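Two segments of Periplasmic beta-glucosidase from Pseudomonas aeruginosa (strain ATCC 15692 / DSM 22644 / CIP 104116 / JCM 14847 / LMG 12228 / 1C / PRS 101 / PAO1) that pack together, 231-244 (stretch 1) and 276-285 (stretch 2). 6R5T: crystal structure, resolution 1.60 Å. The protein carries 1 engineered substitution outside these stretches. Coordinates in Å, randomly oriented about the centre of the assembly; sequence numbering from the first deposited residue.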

# COMPACT_ATOMS: atom_id res chain seq x y z
N ALA A 231 -0.71 -8.25 -17.82
CA ALA A 231 -0.55 -9.70 -17.89
C ALA A 231 -0.88 -10.20 -19.31
O ALA A 231 -0.19 -11.10 -19.80
N THR A 232 -1.91 -9.63 -19.90
CA THR A 232 -2.42 -10.06 -21.23
C THR A 232 -1.35 -9.85 -22.30
O THR A 232 -1.43 -10.55 -23.34
N ALA A 233 -0.39 -8.93 -22.10
CA ALA A 233 0.69 -8.67 -23.09
C ALA A 233 2.06 -9.07 -22.56
O ALA A 233 3.06 -8.57 -23.09
N ASN A 234 2.11 -9.89 -21.53
CA ASN A 234 3.34 -10.13 -20.76
C ASN A 234 3.97 -11.45 -21.19
O ASN A 234 3.60 -12.51 -20.65
N ARG A 235 4.85 -11.40 -22.19
CA ARG A 235 5.45 -12.64 -22.72
C ARG A 235 6.34 -13.32 -21.67
O ARG A 235 6.39 -14.56 -21.61
N TRP A 236 6.95 -12.54 -20.79
CA TRP A 236 7.76 -13.11 -19.71
C TRP A 236 6.84 -14.00 -18.86
O TRP A 236 7.15 -15.16 -18.53
N LEU A 237 5.69 -13.46 -18.48
CA LEU A 237 4.78 -14.22 -17.60
C LEU A 237 4.19 -15.44 -18.30
O LEU A 237 4.16 -16.53 -17.69
N LEU A 238 3.68 -15.26 -19.53
CA LEU A 238 2.78 -16.28 -20.10
C LEU A 238 3.60 -17.31 -20.87
O LEU A 238 3.08 -18.40 -21.10
N THR A 239 4.76 -16.94 -21.33
CA THR A 239 5.63 -17.83 -22.15
C THR A 239 6.87 -18.25 -21.38
O THR A 239 6.99 -19.45 -21.13
N ASP A 240 7.76 -17.32 -21.02
CA ASP A 240 9.03 -17.68 -20.35
C ASP A 240 8.73 -18.43 -19.04
O ASP A 240 9.30 -19.48 -18.76
N LEU A 241 7.89 -17.85 -18.18
CA LEU A 241 7.61 -18.47 -16.89
C LEU A 241 6.63 -19.63 -17.07
O LEU A 241 6.95 -20.76 -16.72
N LEU A 242 5.40 -19.35 -17.51
CA LEU A 242 4.34 -20.38 -17.45
C LEU A 242 4.69 -21.59 -18.33
O LEU A 242 4.45 -22.69 -17.90
N ARG A 243 5.22 -21.37 -19.54
CA ARG A 243 5.48 -22.51 -20.47
C ARG A 243 6.89 -23.03 -20.29
O ARG A 243 7.06 -24.23 -20.02
N GLN A 244 7.88 -22.18 -20.46
CA GLN A 244 9.28 -22.65 -20.49
C GLN A 244 9.73 -23.10 -19.10
O GLN A 244 10.28 -24.21 -18.98
N ARG A 276 -1.94 -8.38 -31.72
CA ARG A 276 -0.57 -8.89 -31.95
C ARG A 276 0.13 -9.13 -30.59
O ARG A 276 0.69 -10.21 -30.37
N LEU A 277 0.01 -8.16 -29.70
CA LEU A 277 0.69 -8.26 -28.38
C LEU A 277 0.15 -9.47 -27.62
O LEU A 277 0.94 -10.21 -27.06
N ALA A 278 -1.16 -9.66 -27.58
CA ALA A 278 -1.76 -10.75 -26.78
C ALA A 278 -1.37 -12.12 -27.34
O ALA A 278 -0.94 -12.98 -26.60
N ILE A 279 -1.50 -12.34 -28.64
CA ILE A 279 -1.25 -13.71 -29.16
C ILE A 279 0.25 -14.02 -29.05
O ILE A 279 0.59 -15.15 -28.68
N GLN A 280 1.12 -13.04 -29.28
CA GLN A 280 2.58 -13.31 -29.23
C GLN A 280 3.04 -13.45 -27.77
O GLN A 280 4.02 -14.20 -27.51
N ALA A 281 2.34 -12.83 -26.83
CA ALA A 281 2.68 -13.00 -25.41
C ALA A 281 2.37 -14.40 -24.91
O ALA A 281 3.10 -14.90 -24.05
N GLY A 282 1.36 -15.02 -25.49
CA GLY A 282 0.96 -16.39 -25.13
C GLY A 282 -0.48 -16.52 -24.72
O GLY A 282 -0.80 -17.56 -24.10
N VAL A 283 -1.36 -15.59 -25.09
CA VAL A 283 -2.81 -15.73 -24.82
C VAL A 283 -3.44 -16.55 -25.95
O VAL A 283 -3.31 -16.11 -27.11
N ASP A 284 -4.01 -17.69 -25.64
CA ASP A 284 -4.55 -18.61 -26.68
C ASP A 284 -5.97 -18.22 -27.06
O ASP A 284 -6.31 -18.18 -28.27
N MET A 285 -6.81 -17.97 -26.08
CA MET A 285 -8.25 -17.84 -26.34
C MET A 285 -8.68 -16.45 -25.90
O MET A 285 -8.25 -15.91 -24.82

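What fills the hollow where the first helix begins? The methyl of Ala281, the most covered residue of the contact, presses into the turn leading to that helix: its CB lies 3.5 Å from Ala233 C and 3.7 Å from Asn234 N. Beside it, Ala233 CB meets Leu277 CB at 4.1 Å. With only methyl groups on Ala233, Ala278 and Ala281, the backbones run close here, Arg235 CA lying 3.9 Å from Ala281 CA, and Ala278 CA makes a CA-H...O contact of 3.5 Å with Thr232 O.

Which larger side chains point in? Leu238, pointing toward stretch 2 in an m,t rotamer, sets CD1 3.5 Å from CG2 of Val283 (t). Thr232 (m) extends this apolar patch, its CG2 4.1 Å from Val283 CG2.

Why is there a glycine at 282? Its positive phi would jam a CB against the preceding carbonyl, and that CB would also clash with Thr239 OG1. The space instead admits Thr239 (m), whose OG1 donates to Ala281 O at 2.7 Å.

What do the two arginines reach? Arg235 stretches out, t at chi1 to chi3, so that NH1 donates to Gln280 O at 2.7 Å. Arg243 (m,m,t) forms a salt bridge from NH2 to Asp284 OD2 at 3.2 Å, while its NE donates to a water that also bridges Leu238 O and Gly282 O.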

# COMPACT_ATOMS: atom_id res chain seq x y z
CB ALA A 231 -1.39 -10.35 -16.83
CB THR A 232 -3.70 -9.31 -21.53
OG1 THR A 232 -4.59 -9.56 -20.44
CG2 THR A 232 -4.35 -9.76 -22.83
CB ALA A 233 0.71 -7.21 -23.45
CB ASN A 234 3.03 -10.06 -19.27
CG ASN A 234 4.28 -9.86 -18.47
OD1 ASN A 234 5.28 -10.55 -18.71
ND2 ASN A 234 4.20 -8.97 -17.48
CB ARG A 235 6.23 -12.33 -23.99
CG ARG A 235 6.69 -13.58 -24.73
CD ARG A 235 7.31 -13.22 -26.08
NE ARG A 235 8.12 -14.36 -26.47
CZ ARG A 235 7.69 -15.42 -27.12
NH1 ARG A 235 6.44 -15.49 -27.57
NH2 ARG A 235 8.55 -16.41 -27.34
CB TRP A 236 8.45 -11.99 -18.92
CG TRP A 236 9.03 -12.56 -17.68
CD1 TRP A 236 10.18 -13.31 -17.61
CD2 TRP A 236 8.41 -12.59 -16.38
NE1 TRP A 236 10.34 -13.77 -16.33
CE2 TRP A 236 9.28 -13.35 -15.56
CE3 TRP A 236 7.25 -12.04 -15.82
CZ2 TRP A 236 8.99 -13.55 -14.21
CZ3 TRP A 236 6.98 -12.24 -14.49
CH2 TRP A 236 7.83 -13.01 -13.71
CB LEU A 237 3.69 -13.27 -17.11
CG LEU A 237 2.68 -13.87 -16.15
CD1 LEU A 237 3.22 -13.93 -14.75
CD2 LEU A 237 1.37 -13.09 -16.20
CB LEU A 238 1.78 -15.61 -21.02
CG LEU A 238 0.83 -14.63 -20.36
CD1 LEU A 238 -0.10 -14.11 -21.42
CD2 LEU A 238 0.09 -15.27 -19.21
CB THR A 239 5.99 -17.20 -23.50
OG1 THR A 239 4.79 -16.95 -24.25
CG2 THR A 239 6.86 -18.14 -24.29
CB ASP A 240 9.88 -16.45 -20.14
CG ASP A 240 10.29 -15.77 -21.45
OD1 ASP A 240 10.12 -16.39 -22.50
OD2 ASP A 240 10.75 -14.63 -21.40
CB LEU A 241 7.06 -17.40 -15.96
CG LEU A 241 6.70 -17.94 -14.59
CD1 LEU A 241 7.95 -18.40 -13.84
CD2 LEU A 241 5.92 -16.89 -13.82
CB LEU A 242 3.04 -19.72 -17.91
CG LEU A 242 1.81 -20.62 -17.96
CD1 LEU A 242 1.48 -21.19 -16.58
CD2 LEU A 242 0.64 -19.85 -18.54
CB ARG A 243 5.24 -22.06 -21.91
CG ARG A 243 3.84 -21.48 -22.12
CD ARG A 243 2.86 -22.55 -22.30
NE ARG A 243 1.55 -22.02 -22.69
CZ ARG A 243 0.47 -22.76 -22.85
NH1 ARG A 243 0.55 -24.08 -22.71
NH2 ARG A 243 -0.68 -22.18 -23.14
CB GLN A 244 10.14 -21.61 -21.20
CG GLN A 244 9.68 -21.41 -22.65
CD GLN A 244 10.32 -20.26 -23.40
OE1 GLN A 244 10.91 -19.35 -22.81
NE2 GLN A 244 10.16 -20.26 -24.71
CB ARG A 276 0.23 -7.90 -32.81
CG ARG A 276 1.63 -8.43 -33.04
CD ARG A 276 2.63 -7.52 -33.72
NE ARG A 276 2.37 -6.12 -33.45
CZ ARG A 276 2.88 -5.42 -32.44
NH1 ARG A 276 3.70 -5.98 -31.56
NH2 ARG A 276 2.53 -4.15 -32.32
CB LEU A 277 0.49 -6.98 -27.58
CG LEU A 277 1.21 -5.76 -28.11
CD1 LEU A 277 0.81 -4.52 -27.34
CD2 LEU A 277 2.71 -5.96 -28.07
CB ALA A 278 -3.25 -10.57 -26.74
CB ILE A 279 -1.82 -13.93 -30.58
CG1 ILE A 279 -1.92 -15.45 -30.79
CG2 ILE A 279 -1.02 -13.17 -31.62
CD1 ILE A 279 -2.78 -15.94 -31.89
CB GLN A 280 3.34 -12.26 -30.03
CG GLN A 280 3.00 -12.37 -31.51
CD GLN A 280 4.13 -11.91 -32.40
OE1 GLN A 280 4.58 -12.68 -33.28
NE2 GLN A 280 4.55 -10.67 -32.19
CB ALA A 281 1.99 -11.95 -24.58
CB VAL A 283 -3.48 -14.37 -24.69
CG1 VAL A 283 -4.97 -14.53 -24.55
CG2 VAL A 283 -2.91 -13.58 -23.52
CB ASP A 284 -4.54 -20.06 -26.22
CG ASP A 284 -3.18 -20.64 -25.96
OD1 ASP A 284 -2.13 -20.14 -26.55
OD2 ASP A 284 -3.13 -21.60 -25.19
CB MET A 285 -8.99 -18.99 -25.65
CG MET A 285 -10.44 -18.86 -25.59
SD MET A 285 -11.11 -20.53 -25.16
CE MET A 285 -11.65 -21.07 -26.79
O HOH W 1 1.23 -19.18 -22.89